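Extracellular protein containing a SCP domain (Bacillus anthracis, PDB 4IFA) is of unknown function but carries a secreted SCP (CAP-superfamily) domain and an N-terminal CAP-associated domain, and is considered a vaccine candidate possibly linked to virulence. Local coordinates at residues T321-G326 and Q334-K339; Q223-T228 and L240-Q245; Q167-H172 and G179-D184; D87-V92 and G108-V113. All coordinates share one frame; numbering follows the deposited sequence. Where two conformers were deposited one is given.

Interaction 1. Residues T321-G326 and Q334-K339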
loop_
_atom_site.group_PDB
_atom_site.type_symbol
_atom_site.label_atom_id
_atom_site.label_comp_id
_atom_site.label_asym_id
_atom_site.label_seq_id
_atom_site.Cartn_x
_atom_site.Cartn_y
_atom_site.Cartn_z
ATOM N N THR A 321 -8.655 15.821 11.340
ATOM C CA THR A 321 -8.644 15.013 12.535
ATOM C C THR A 321 -9.103 13.588 12.325
ATOM O O THR A 321 -8.750 12.708 13.122
ATOM C CB THR A 321 -9.534 15.634 13.632
ATOM O OG1 THR A 321 -10.897 15.754 13.188
ATOM C CG2 THR A 321 -9.004 17.016 14.014
ATOM N N GLY A 322 -9.886 13.340 11.279
ATOM C CA GLY A 322 -10.485 12.038 11.032
ATOM C C GLY A 322 -10.366 11.635 9.575
ATOM O O GLY A 322 -10.150 12.454 8.687
ATOM N N LEU A 323 -10.566 10.348 9.341
ATOM C CA LEU A 323 -10.486 9.741 8.025
ATOM C C LEU A 323 -11.387 8.551 7.918
ATOM O O LEU A 323 -11.360 7.674 8.778
ATOM C CB LEU A 323 -9.046 9.295 7.704
ATOM C CG LEU A 323 -8.754 8.556 6.408
ATOM C CD1 LEU A 323 -9.193 9.358 5.192
ATOM C CD2 LEU A 323 -7.284 8.143 6.338
ATOM N N GLY A 324 -12.188 8.521 6.862
ATOM C CA GLY A 324 -12.913 7.301 6.498
ATOM C C GLY A 324 -12.433 6.938 5.096
ATOM O O GLY A 324 -12.252 7.779 4.221
ATOM N N VAL A 325 -12.201 5.659 4.864
ATOM C CA VAL A 325 -11.746 5.155 3.565
ATOM C C VAL A 325 -12.817 4.211 3.068
ATOM O O VAL A 325 -13.279 3.369 3.809
ATOM C CB VAL A 325 -10.394 4.377 3.670
ATOM C CG1 VAL A 325 -9.896 4.027 2.293
ATOM C CG2 VAL A 325 -9.298 5.190 4.436
ATOM N N GLY A 326 -13.152 4.332 1.787
ATOM C CA GLY A 326 -14.150 3.457 1.155
ATOM C C GLY A 326 -13.624 2.941 -0.165
ATOM O O GLY A 326 -13.203 3.719 -1.016
ATOM N N GLN A 334 -10.633 8.278 -0.148
ATOM C CA GLN A 334 -10.387 8.801 1.197
ATOM C C GLN A 334 -11.263 10.016 1.387
ATOM O O GLN A 334 -11.227 10.941 0.555
ATOM C CB GLN A 334 -8.940 9.266 1.366
ATOM C CG GLN A 334 -7.898 8.178 1.421
ATOM C CD GLN A 334 -6.482 8.727 1.506
ATOM O OE1 GLN A 334 -6.116 9.662 0.788
ATOM N NE2 GLN A 334 -5.663 8.160 2.412
ATOM N N ASN A 335 -11.986 10.062 2.510
ATOM C CA ASN A 335 -12.699 11.262 2.928
ATOM C C ASN A 335 -12.126 11.675 4.287
ATOM O O ASN A 335 -12.221 10.966 5.294
ATOM C CB ASN A 335 -14.220 11.097 2.953
ATOM C CG ASN A 335 -14.855 11.100 1.571
ATOM O OD1 ASN A 335 -14.189 11.339 0.513
ATOM N ND2 ASN A 335 -16.147 10.824 1.551
ATOM N N PHE A 336 -11.496 12.848 4.297
ATOM C CA PHE A 336 -10.867 13.427 5.470
ATOM C C PHE A 336 -11.846 14.420 6.074
ATOM O O PHE A 336 -12.529 15.151 5.348
ATOM C CB PHE A 336 -9.599 14.222 5.067
ATOM C CG PHE A 336 -8.498 13.416 4.439
ATOM C CD1 PHE A 336 -7.462 12.946 5.224
ATOM C CD2 PHE A 336 -8.485 13.162 3.077
ATOM C CE1 PHE A 336 -6.435 12.218 4.666
ATOM C CE2 PHE A 336 -7.476 12.405 2.508
ATOM C CZ PHE A 336 -6.449 11.944 3.317
ATOM N N ILE A 337 -11.906 14.476 7.403
ATOM C CA ILE A 337 -12.743 15.454 8.095
ATOM C C ILE A 337 -12.039 16.067 9.285
ATOM O O ILE A 337 -11.032 15.563 9.792
ATOM C CB ILE A 337 -14.093 14.878 8.589
ATOM C CG1 ILE A 337 -13.868 13.697 9.549
ATOM C CG2 ILE A 337 -14.956 14.398 7.368
ATOM C CD1 ILE A 337 -15.164 13.280 10.281
ATOM N N ARG A 338 -12.548 17.233 9.660
ATOM C CA ARG A 338 -12.179 17.908 10.882
ATOM C C ARG A 338 -13.435 18.011 11.715
ATOM O O ARG A 338 -14.465 18.516 11.242
ATOM C CB ARG A 338 -11.643 19.338 10.661
ATOM C CG ARG A 338 -11.309 20.044 11.971
ATOM C CD ARG A 338 -10.802 21.450 11.720
ATOM N NE ARG A 338 -10.505 22.165 12.950
ATOM C CZ ARG A 338 -9.347 22.157 13.599
ATOM N NH1 ARG A 338 -8.330 21.413 13.159
ATOM N NH2 ARG A 338 -9.215 22.877 14.704
ATOM N N LYS A 339 -13.372 17.556 12.945
ATOM C CA LYS A 339 -14.471 17.816 13.861
ATOM C C LYS A 339 -13.938 17.990 15.276
ATOM O O LYS A 339 -12.734 17.865 15.511
ATOM C CB LYS A 339 -15.582 16.775 13.746
ATOM C CG LYS A 339 -15.118 15.366 14.016
ATOM C CD LYS A 339 -16.262 14.396 13.928
ATOM C CE LYS A 339 -15.826 12.981 14.246
ATOM N NZ LYS A 339 -17.004 12.064 14.186
ATOM O OXT LYS A 339 -14.715 18.341 16.186
#
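Leu323 and Phe336 meet as a non-hydrogen-bonded antiparallel pair, and their side chains form the tight centre of this contact. CG of Leu323 is anti to its own N (chi1 176°), and the second torsion then swings methyl CD1 over the middle of the Phe336 ring, 4.0 Å from the ring centroid and only 11° off the ring normal, a CH-pi contact over the face. The same CD1 also rests on CB of Gln334 at 3.8 Å. Helix 210-234 closes over this side through Phe225 and Thr228, which touch Leu323, while Phe320 packs against Phe336. Backbone bonds secure the pair on both flanks: Asn335 N reaches Gly324 O at 2.9 Å in a nearly straight bond, and Ile337 N donates to Gly322 O at 3.0 Å. The strands 322-328 and 331-338 form the central hairpin of the mixed four-stranded sheet in the SCP domain; the axes of 322-326 and 334-338 approach to 4.7 Å. Toward the chain's C-terminus, where strand 322-328 begins, the regular ladder gives way to a classic beta bulge, in which Thr321 and Gly322 both face Ile337. Ile337 O is therefore gripped twice, by Thr321 N at 2.8 Å and by Gly322 N at 2.9 Å. Beyond the bulge the packing opens toward solvent. There Thr321 OG1 accepts from Lys339 N at 3.1 Å, tying down the last residue of the chain, whereas the extended side chain of Lys339 runs on to a salt bridge with Asp243. Arg338 points away from the partner strand, its guanidinium group held by Gln319 and Gln285.

Interaction 2. Residues Q223-T228 and L240-Q245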
loop_
_atom_site.group_PDB
_atom_site.type_symbol
_atom_site.label_atom_id
_atom_site.label_comp_id
_atom_site.label_asym_id
_atom_site.label_seq_id
_atom_site.Cartn_x
_atom_site.Cartn_y
_atom_site.Cartn_z
ATOM N N GLN A 223 -5.926 -0.972 5.415
ATOM C CA GLN A 223 -4.496 -0.777 5.048
ATOM C C GLN A 223 -4.261 0.683 4.660
ATOM O O GLN A 223 -3.294 1.298 5.105
ATOM C CB GLN A 223 -4.052 -1.714 3.937
ATOM C CG GLN A 223 -4.093 -3.174 4.343
ATOM C CD GLN A 223 -3.780 -4.079 3.225
ATOM O OE1 GLN A 223 -3.126 -3.745 2.252
ATOM N NE2 GLN A 223 -4.213 -5.323 3.392
ATOM N N ILE A 224 -5.132 1.259 3.831
ATOM C CA ILE A 224 -4.949 2.660 3.478
ATOM C C ILE A 224 -4.971 3.511 4.743
ATOM O O ILE A 224 -4.196 4.479 4.863
ATOM C CB ILE A 224 -6.010 3.142 2.442
ATOM C CG1 ILE A 224 -5.701 2.539 1.078
ATOM C CG2 ILE A 224 -6.053 4.696 2.374
ATOM C CD1 ILE A 224 -6.862 2.692 0.048
ATOM N N PHE A 225 -5.913 3.277 5.635
ATOM C CA PHE A 225 -5.970 4.028 6.890
ATOM C C PHE A 225 -4.682 3.984 7.702
ATOM O O PHE A 225 -4.089 5.022 8.022
ATOM C CB PHE A 225 -7.173 3.591 7.719
ATOM C CG PHE A 225 -7.233 4.213 9.064
ATOM C CD1 PHE A 225 -7.701 5.531 9.240
ATOM C CD2 PHE A 225 -6.813 3.524 10.182
ATOM C CE1 PHE A 225 -7.738 6.114 10.507
ATOM C CE2 PHE A 225 -6.856 4.118 11.443
ATOM C CZ PHE A 225 -7.328 5.408 11.599
ATOM N N ASP A 226 -4.223 2.789 8.004
ATOM C CA ASP A 226 -3.003 2.657 8.796
ATOM C C ASP A 226 -1.786 3.251 8.084
ATOM O O ASP A 226 -0.946 3.900 8.720
ATOM C CB ASP A 226 -2.723 1.188 9.097
ATOM C CG ASP A 226 -3.641 0.600 10.112
ATOM O OD1 ASP A 226 -4.164 1.323 10.978
ATOM O OD2 ASP A 226 -3.825 -0.659 10.110
ATOM N N LEU A 227 -1.670 3.026 6.772
ATOM C CA LEU A 227 -0.508 3.493 6.044
ATOM C C LEU A 227 -0.561 5.013 5.888
ATOM O O LEU A 227 0.473 5.647 5.758
ATOM C CB LEU A 227 -0.411 2.738 4.705
ATOM C CG LEU A 227 -0.167 1.243 4.821
ATOM C CD1 LEU A 227 -0.342 0.587 3.426
ATOM C CD2 LEU A 227 1.247 1.026 5.365
ATOM N N THR A 228 -1.766 5.593 5.906
ATOM C CA THR A 228 -1.892 7.073 5.900
ATOM C C THR A 228 -1.342 7.585 7.241
ATOM O O THR A 228 -0.674 8.608 7.248
ATOM C CB THR A 228 -3.347 7.541 5.678
ATOM O OG1 THR A 228 -3.722 7.180 4.332
ATOM C CG2 THR A 228 -3.475 9.048 5.768
ATOM N N LEU A 240 -4.722 10.530 12.370
ATOM C CA LEU A 240 -6.136 10.657 12.072
ATOM C C LEU A 240 -6.907 9.503 12.714
ATOM O O LEU A 240 -6.437 8.343 12.787
ATOM C CB LEU A 240 -6.351 10.620 10.553
ATOM C CG LEU A 240 -5.662 11.704 9.739
ATOM C CD1 LEU A 240 -5.666 11.404 8.243
ATOM C CD2 LEU A 240 -6.247 13.080 10.021
ATOM N N ALA A 241 -8.077 9.829 13.240
ATOM C CA ALA A 241 -9.001 8.854 13.830
ATOM C C ALA A 241 -9.932 8.313 12.788
ATOM O O ALA A 241 -10.430 9.048 11.983
ATOM C CB ALA A 241 -9.843 9.521 14.950
ATOM N N TRP A 242 -10.200 7.005 12.819
ATOM C CA TRP A 242 -11.135 6.377 11.911
ATOM C C TRP A 242 -12.539 6.857 12.180
ATOM O O TRP A 242 -12.972 6.940 13.353
ATOM C CB TRP A 242 -11.114 4.848 12.122
ATOM C CG TRP A 242 -12.084 4.064 11.262
ATOM C CD1 TRP A 242 -13.292 3.547 11.659
ATOM C CD2 TRP A 242 -11.972 3.771 9.857
ATOM N NE1 TRP A 242 -13.908 2.915 10.607
ATOM C CE2 TRP A 242 -13.121 3.021 9.493
ATOM C CE3 TRP A 242 -11.004 4.017 8.882
ATOM C CZ2 TRP A 242 -13.321 2.551 8.196
ATOM C CZ3 TRP A 242 -11.178 3.517 7.618
ATOM C CH2 TRP A 242 -12.336 2.823 7.269
ATOM N N ASP A 243 -13.259 7.181 11.100
ATOM C CA ASP A 243 -14.655 7.557 11.258
ATOM C C ASP A 243 -15.509 6.665 10.371
ATOM O O ASP A 243 -15.475 6.758 9.127
ATOM C CB ASP A 243 -14.911 9.018 10.924
ATOM C CG ASP A 243 -16.303 9.440 11.345
ATOM O OD1 ASP A 243 -16.578 9.526 12.587
ATOM O OD2 ASP A 243 -17.174 9.622 10.482
ATOM N N GLN A 244 -16.276 5.794 11.013
ATOM C CA GLN A 244 -17.054 4.825 10.239
ATOM C C GLN A 244 -18.148 5.449 9.357
ATOM O O GLN A 244 -18.348 5.023 8.233
ATOM C CB GLN A 244 -17.670 3.749 11.139
ATOM C CG GLN A 244 -18.345 2.622 10.337
ATOM C CD GLN A 244 -17.365 1.835 9.469
ATOM O OE1 GLN A 244 -16.326 1.389 9.940
ATOM N NE2 GLN A 244 -17.724 1.622 8.211
ATOM N N GLN A 245 -18.863 6.442 9.879
ATOM C CA GLN A 245 -19.926 7.073 9.099
ATOM C C GLN A 245 -19.351 7.755 7.840
ATOM O O GLN A 245 -19.968 7.727 6.781
ATOM C CB GLN A 245 -20.739 8.004 9.992
ATOM C CG GLN A 245 -21.250 7.289 11.251
ATOM C CD GLN A 245 -22.279 6.203 10.966
ATOM O OE1 GLN A 245 -23.357 6.477 10.434
ATOM N NE2 GLN A 245 -21.966 4.967 11.362
#
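Phe225, on helix 210-234, and Trp242, just ahead of helix 244-260, carry this contact through their aromatic rings. The pair is T-shaped: the edge of the indole is directed at the face of the phenyl ring, with the planes at 84° and the centroid of the Trp242 six-membered ring 5.4 Å from that of Phe225. Indole atom CE3 makes the nearest side-chain approach, 3.7 Å from Phe225 CD1. A CH-pi contact adds to it, since Trp242 CB lies over the phenyl face, 4.2 Å from the ring centroid. Phe225 reaches this far because its CG is anti to the backbone N (chi1 175°), extending the ring from the helix toward the segment 240-245.

Apolar and van der Waals contacts continue the seam. Phe225 CZ comes within 3.3 Å of Leu240 O, and Thr228 CG2 meets Leu240 CD1 at 4.1 Å. The seam joins helix 210-234 to edge strand 241-242 in the alpha-beta-alpha sandwich of the SCP domain.

Hydrogen bonds act within each segment and none crosses between them. Thr228 OG1 turns back to Ile224 O at 2.8 Å, on the opposite face of that carbonyl from Thr228 N. Trp242 NE1 donates to Gln244 OE1 at 2.9 Å, with the acceptor in the indole plane, which helps to fix the ring's rotation. Cohesion between the segments thus rests on aromatic and apolar packing, while polar bonds orient the groups that pack.

Interaction 3. Residues Q167-H172 and G179-D184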
loop_
_atom_site.group_PDB
_atom_site.type_symbol
_atom_site.label_atom_id
_atom_site.label_comp_id
_atom_site.label_asym_id
_atom_site.label_seq_id
_atom_site.Cartn_x
_atom_site.Cartn_y
_atom_site.Cartn_z
ATOM N N GLN A 167 9.904 -4.345 -4.995
ATOM C CA GLN A 167 9.400 -3.092 -5.558
ATOM C C GLN A 167 9.688 -2.032 -4.496
ATOM O O GLN A 167 9.224 -2.132 -3.357
ATOM C CB GLN A 167 7.900 -3.189 -5.818
ATOM C CG GLN A 167 7.217 -2.017 -6.521
ATOM C CD GLN A 167 5.723 -2.315 -6.799
ATOM O OE1 GLN A 167 5.095 -3.148 -6.137
ATOM N NE2 GLN A 167 5.153 -1.587 -7.742
ATOM N N LEU A 168 10.422 -1.003 -4.889
ATOM C CA LEU A 168 10.929 0.017 -3.958
ATOM C C LEU A 168 10.099 1.272 -4.115
ATOM O O LEU A 168 10.258 2.006 -5.084
ATOM C CB LEU A 168 12.415 0.286 -4.217
ATOM C CG LEU A 168 13.345 -0.939 -4.237
ATOM C CD1 LEU A 168 14.775 -0.500 -4.613
ATOM C CD2 LEU A 168 13.339 -1.648 -2.907
ATOM N N TYR A 169 9.221 1.528 -3.146
ATOM C CA TYR A 169 8.324 2.667 -3.229
ATOM C C TYR A 169 8.992 3.913 -2.658
ATOM O O TYR A 169 9.405 3.946 -1.493
ATOM C CB TYR A 169 7.022 2.393 -2.485
ATOM C CG TYR A 169 6.013 1.509 -3.189
ATOM C CD1 TYR A 169 5.340 1.961 -4.318
ATOM C CD2 TYR A 169 5.654 0.255 -2.685
ATOM C CE1 TYR A 169 4.380 1.214 -4.944
ATOM C CE2 TYR A 169 4.666 -0.493 -3.302
ATOM C CZ TYR A 169 4.046 -0.016 -4.420
ATOM O OH TYR A 169 3.003 -0.701 -5.030
ATOM N N PHE A 170 9.073 4.950 -3.492
ATOM C CA PHE A 170 9.645 6.244 -3.106
ATOM C C PHE A 170 8.577 7.340 -3.036
ATOM O O PHE A 170 7.580 7.298 -3.750
ATOM C CB PHE A 170 10.686 6.688 -4.126
ATOM C CG PHE A 170 11.964 5.945 -4.038
ATOM C CD1 PHE A 170 12.978 6.387 -3.203
ATOM C CD2 PHE A 170 12.148 4.763 -4.733
ATOM C CE1 PHE A 170 14.177 5.650 -3.070
ATOM C CE2 PHE A 170 13.318 4.045 -4.608
ATOM C CZ PHE A 170 14.318 4.479 -3.775
ATOM N N ASP A 171 8.852 8.319 -2.186
ATOM C CA ASP A 171 8.216 9.616 -2.226
ATOM C C ASP A 171 9.143 10.445 -3.109
ATOM O O ASP A 171 10.252 10.782 -2.690
ATOM C CB ASP A 171 8.163 10.174 -0.802
ATOM C CG ASP A 171 7.584 11.567 -0.752
ATOM O OD1 ASP A 171 7.746 12.345 -1.725
ATOM O OD2 ASP A 171 6.891 11.873 0.250
ATOM N N HIS A 172 8.737 10.707 -4.345
ATOM C CA HIS A 172 9.640 11.410 -5.293
ATOM C C HIS A 172 9.834 12.850 -4.929
ATOM O O HIS A 172 10.750 13.503 -5.468
ATOM C CB HIS A 172 9.204 11.303 -6.759
ATOM C CG HIS A 172 8.211 12.330 -7.193
ATOM N ND1 HIS A 172 6.855 12.197 -6.985
ATOM C CD2 HIS A 172 8.375 13.496 -7.867
ATOM C CE1 HIS A 172 6.231 13.247 -7.490
ATOM N NE2 HIS A 172 7.131 14.050 -8.044
ATOM N N GLY A 179 8.595 2.535 1.300
ATOM C CA GLY A 179 8.057 1.159 1.464
ATOM C C GLY A 179 8.754 0.192 0.563
ATOM O O GLY A 179 9.397 0.603 -0.410
ATOM N N VAL A 180 8.662 -1.110 0.903
ATOM C CA VAL A 180 9.261 -2.148 0.063
ATOM C C VAL A 180 8.216 -3.261 -0.059
ATOM O O VAL A 180 7.741 -3.778 0.952
ATOM C CB VAL A 180 10.545 -2.737 0.674
ATOM C CG1 VAL A 180 11.094 -3.861 -0.189
ATOM C CG2 VAL A 180 11.620 -1.625 0.843
ATOM N N ARG A 181 7.882 -3.616 -1.305
ATOM C CA ARG A 181 6.994 -4.744 -1.581
ATOM C C ARG A 181 7.792 -5.878 -2.180
ATOM O O ARG A 181 8.178 -5.816 -3.325
ATOM C CB ARG A 181 5.816 -4.348 -2.501
ATOM C CG ARG A 181 4.784 -5.443 -2.641
ATOM C CD ARG A 181 3.954 -5.260 -3.894
ATOM N NE ARG A 181 3.143 -4.041 -3.967
ATOM C CZ ARG A 181 1.863 -3.911 -3.620
ATOM N NH1 ARG A 181 1.200 -4.883 -3.058
ATOM N NH2 ARG A 181 1.245 -2.750 -3.817
ATOM N N TYR A 182 7.997 -6.958 -1.415
ATOM C CA TYR A 182 8.668 -8.127 -1.902
ATOM C C TYR A 182 7.625 -9.025 -2.565
ATOM O O TYR A 182 6.516 -9.140 -2.047
ATOM C CB TYR A 182 9.278 -8.921 -0.757
ATOM C CG TYR A 182 10.363 -8.154 -0.012
ATOM C CD1 TYR A 182 11.560 -7.856 -0.625
ATOM C CD2 TYR A 182 10.204 -7.781 1.320
ATOM C CE1 TYR A 182 12.572 -7.157 0.051
ATOM C CE2 TYR A 182 11.195 -7.126 2.001
ATOM C CZ TYR A 182 12.388 -6.829 1.386
ATOM O OH TYR A 182 13.372 -6.158 2.088
HETATM N N MSE A 183 7.987 -9.598 -3.704
HETATM C CA MSE A 183 7.087 -10.503 -4.428
HETATM C C MSE A 183 7.821 -11.633 -5.077
HETATM O O MSE A 183 8.893 -11.419 -5.627
HETATM C CB MSE A 183 6.403 -9.731 -5.560
HETATM C CG MSE A 183 5.497 -8.603 -5.123
HETATM SE SE MSE A 183 4.744 -7.594 -6.682
HETATM C CE MSE A 183 6.304 -6.530 -7.004
ATOM N N ASP A 184 7.260 -12.840 -5.025
ATOM C CA ASP A 184 7.791 -13.950 -5.814
ATOM C C ASP A 184 7.334 -13.732 -7.286
ATOM O O ASP A 184 6.579 -12.788 -7.591
ATOM C CB ASP A 184 7.402 -15.340 -5.221
ATOM C CG ASP A 184 5.906 -15.625 -5.222
ATOM O OD1 ASP A 184 5.086 -14.828 -5.735
ATOM O OD2 ASP A 184 5.539 -16.698 -4.688
#
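Strands 167-171 and 179-183 run antiparallel, their axes 4.8 Å apart at closest and inclined at 161°, with Gln167-Arg181 and Tyr169-Gly179 as hydrogen-bonded pairs. The register is set by reciprocal bonds; that from Gln167 N to Arg181 O is 2.8 Å long and 179° at the hydrogen. Gln167, Tyr169 and Arg181 share one face of the sheet. Arg181 starts out extended and bends at chi3 (-63°), which brings its guanidinium group to the Tyr169 hydroxyl: NH2 donates to Tyr169 OH at 3.0 Å, with the oxygen in the guanidinium plane. Gln167 lies alongside Arg181, and its OE1 accepts a weak bond from NE at 3.1 Å. Arg181 NH1 forms a salt bridge with Asp297, so the buried charge is met from beyond the hairpin as well. The methyl CE of selenomethionine Met183 closes against Gln167 CB at 3.9 Å. On the other face, Leu168 CD2 and Val180 CG2 pack side by side at 4.1 Å. Together the strands make a beta hairpin within the seven-stranded antiparallel sheet of the CAP-associated N-terminal domain, whose polar face here meets helix 298-306 through Tyr169 and Arg181.

Interaction 4. Residues D87-V92 and G108-V113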
loop_
_atom_site.group_PDB
_atom_site.type_symbol
_atom_site.label_atom_id
_atom_site.label_comp_id
_atom_site.label_asym_id
_atom_site.label_seq_id
_atom_site.Cartn_x
_atom_site.Cartn_y
_atom_site.Cartn_z
ATOM N N ASP A 87 2.325 -1.694 16.011
ATOM C CA ASP A 87 3.389 -0.746 16.236
ATOM C C ASP A 87 3.705 -0.166 14.877
ATOM O O ASP A 87 4.313 -0.832 14.012
ATOM C CB ASP A 87 4.613 -1.445 16.834
ATOM C CG ASP A 87 5.787 -0.502 17.064
ATOM O OD1 ASP A 87 5.821 0.635 16.541
ATOM O OD2 ASP A 87 6.702 -0.944 17.816
ATOM N N LEU A 88 3.361 1.110 14.680
ATOM C CA LEU A 88 3.571 1.736 13.368
ATOM C C LEU A 88 5.035 1.772 12.926
ATOM O O LEU A 88 5.290 1.733 11.724
ATOM C CB LEU A 88 2.915 3.123 13.250
ATOM C CG LEU A 88 1.371 3.134 13.251
ATOM C CD1 LEU A 88 0.895 4.556 12.925
ATOM C CD2 LEU A 88 0.684 2.080 12.312
ATOM N N ALA A 89 5.981 1.784 13.867
ATOM C CA ALA A 89 7.416 1.781 13.530
ATOM C C ALA A 89 7.888 0.448 12.958
ATOM O O ALA A 89 8.969 0.353 12.359
ATOM C CB ALA A 89 8.245 2.125 14.767
ATOM N N GLN A 90 7.088 -0.608 13.181
ATOM C CA GLN A 90 7.410 -2.000 12.778
ATOM C C GLN A 90 6.426 -2.572 11.732
ATOM O O GLN A 90 6.339 -3.777 11.503
ATOM C CB GLN A 90 7.466 -2.919 14.006
ATOM C CG GLN A 90 8.397 -2.455 15.099
ATOM C CD GLN A 90 9.856 -2.475 14.727
ATOM O OE1 GLN A 90 10.278 -3.150 13.787
ATOM N NE2 GLN A 90 10.659 -1.735 15.489
ATOM N N TYR A 91 5.645 -1.704 11.086
ATOM C CA TYR A 91 4.548 -2.171 10.225
ATOM C C TYR A 91 5.026 -3.015 9.093
ATOM O O TYR A 91 5.912 -2.621 8.309
ATOM C CB TYR A 91 3.750 -0.965 9.649
ATOM C CG TYR A 91 2.515 -1.342 8.866
ATOM C CD1 TYR A 91 1.274 -1.153 9.410
ATOM C CD2 TYR A 91 2.604 -1.940 7.625
ATOM C CE1 TYR A 91 0.116 -1.549 8.739
ATOM C CE2 TYR A 91 1.462 -2.366 6.934
ATOM C CZ TYR A 91 0.223 -2.171 7.506
ATOM O OH TYR A 91 -0.927 -2.537 6.836
ATOM N N VAL A 92 4.456 -4.225 9.024
ATOM C CA VAL A 92 4.666 -5.122 7.919
ATOM C C VAL A 92 3.401 -5.962 7.740
ATOM O O VAL A 92 2.649 -6.209 8.706
ATOM C CB VAL A 92 5.898 -6.033 8.113
ATOM C CG1 VAL A 92 5.806 -6.857 9.350
ATOM C CG2 VAL A 92 6.135 -6.936 6.887
ATOM N N GLY A 108 7.072 0.120 8.101
ATOM C CA GLY A 108 7.618 0.628 9.344
ATOM C C GLY A 108 9.030 1.133 9.193
ATOM O O GLY A 108 9.890 0.448 8.614
ATOM N N GLU A 109 9.272 2.326 9.729
ATOM C CA GLU A 109 10.554 2.975 9.608
ATOM C C GLU A 109 11.722 2.181 10.148
ATOM O O GLU A 109 12.846 2.301 9.635
ATOM C CB GLU A 109 10.515 4.362 10.279
ATOM C CG GLU A 109 11.800 5.169 10.065
ATOM C CD GLU A 109 11.699 6.658 10.441
ATOM O OE1 GLU A 109 12.690 7.194 10.993
ATOM O OE2 GLU A 109 10.663 7.304 10.151
ATOM N N GLN A 110 11.459 1.324 11.142
ATOM C CA GLN A 110 12.511 0.563 11.782
ATOM C C GLN A 110 12.664 -0.853 11.255
ATOM O O GLN A 110 13.557 -1.600 11.717
ATOM C CB GLN A 110 12.279 0.523 13.301
ATOM C CG GLN A 110 12.350 1.889 13.962
ATOM C CD GLN A 110 13.611 2.663 13.640
ATOM O OE1 GLN A 110 14.716 2.120 13.689
ATOM N NE2 GLN A 110 13.455 3.946 13.293
ATOM N N VAL A 111 11.834 -1.254 10.303
ATOM C CA VAL A 111 11.918 -2.630 9.785
ATOM C C VAL A 111 13.159 -2.787 8.904
ATOM O O VAL A 111 13.406 -1.963 8.020
ATOM C CB VAL A 111 10.685 -2.982 8.966
ATOM C CG1 VAL A 111 10.757 -4.391 8.381
ATOM C CG2 VAL A 111 9.390 -2.830 9.856
ATOM N N LYS A 112 13.931 -3.828 9.146
ATOM C CA LYS A 112 15.140 -4.077 8.376
ATOM C C LYS A 112 14.811 -4.484 6.941
ATOM O O LYS A 112 14.028 -5.417 6.682
ATOM C CB LYS A 112 15.972 -5.183 9.035
ATOM C CG LYS A 112 16.378 -4.914 10.492
ATOM C CD LYS A 112 16.994 -3.537 10.706
ATOM C CE LYS A 112 17.565 -3.380 12.132
ATOM N NZ LYS A 112 18.271 -2.095 12.283
ATOM N N VAL A 113 15.417 -3.770 5.995
ATOM C CA VAL A 113 15.271 -4.060 4.574
ATOM C C VAL A 113 16.640 -4.014 3.860
ATOM O O VAL A 113 16.783 -3.377 2.797
ATOM C CB VAL A 113 14.255 -3.106 3.930
ATOM C CG1 VAL A 113 12.811 -3.435 4.425
ATOM C CG2 VAL A 113 14.588 -1.629 4.184
HETATM O O HOH W 1 6.978 4.018 10.846
HETATM O O HOH W 2 13.634 -3.509 13.684
#
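A type I beta turn from Gly108 to Val111 docks against the loop 87-91, joining two connections at one end of the inner strands of the seven-stranded sheet of the CAP-associated N-terminal domain. Two backbone bonds cross the contact. Gln110 N donates to Ala89 O at 2.9 Å, and Gly108 N to Tyr91 O at 3.0 Å. Gly108 lies close against the loop, its CA 3.5 Å from Leu88 O in a CA-H...O contact. Side chains add packing around this core. Gln90, bent at chi2 (-67°), folds back across Gln110, so that its NE2 lies 3.5 Å from Gln110 CB, with the two amide planes 67° apart. Val111 CG2 presses on the peptide carbon Gln90 C at 3.5 Å. A water links Leu88 O, at 3.0 Å, to Glu109 N, and a second donates to Gln110 O at 2.7 Å and weakly to Gln90 OE1. On the loop side, Asp87 OD1 accepts from Ala89 N, forming an Asx turn. Beyond the contact, Tyr91 packs on helix 210-234 and hydrogen-bonds through its hydroxyl to Gln93 OE1. Backbone bonds and water bridges thus supply the polar links between the two loops.

How the interactions relate
Along the chain the contacts come in the order 4, 3, 2, 1. Interactions 3 and 4 belong to the CAP-associated N-terminal domain, their centres about 14 Å apart, and touch where Tyr182 and Val180 pack on Val113. Interactions 1 and 2 lie in the SCP domain with centres about 7 Å apart; strand 241-242 of interaction 2 runs parallel to strand 322-328 of interaction 1 in the same mixed sheet. Helix 210-234 bridges the two halves: Leu227 and Asp226 meet Tyr91 of interaction 4, while Phe225 and Thr228 face the sheet of interaction 1. Interactions 1 and 3, with centres about 26 Å apart, do not touch. The two domains are thus packed directly against each other.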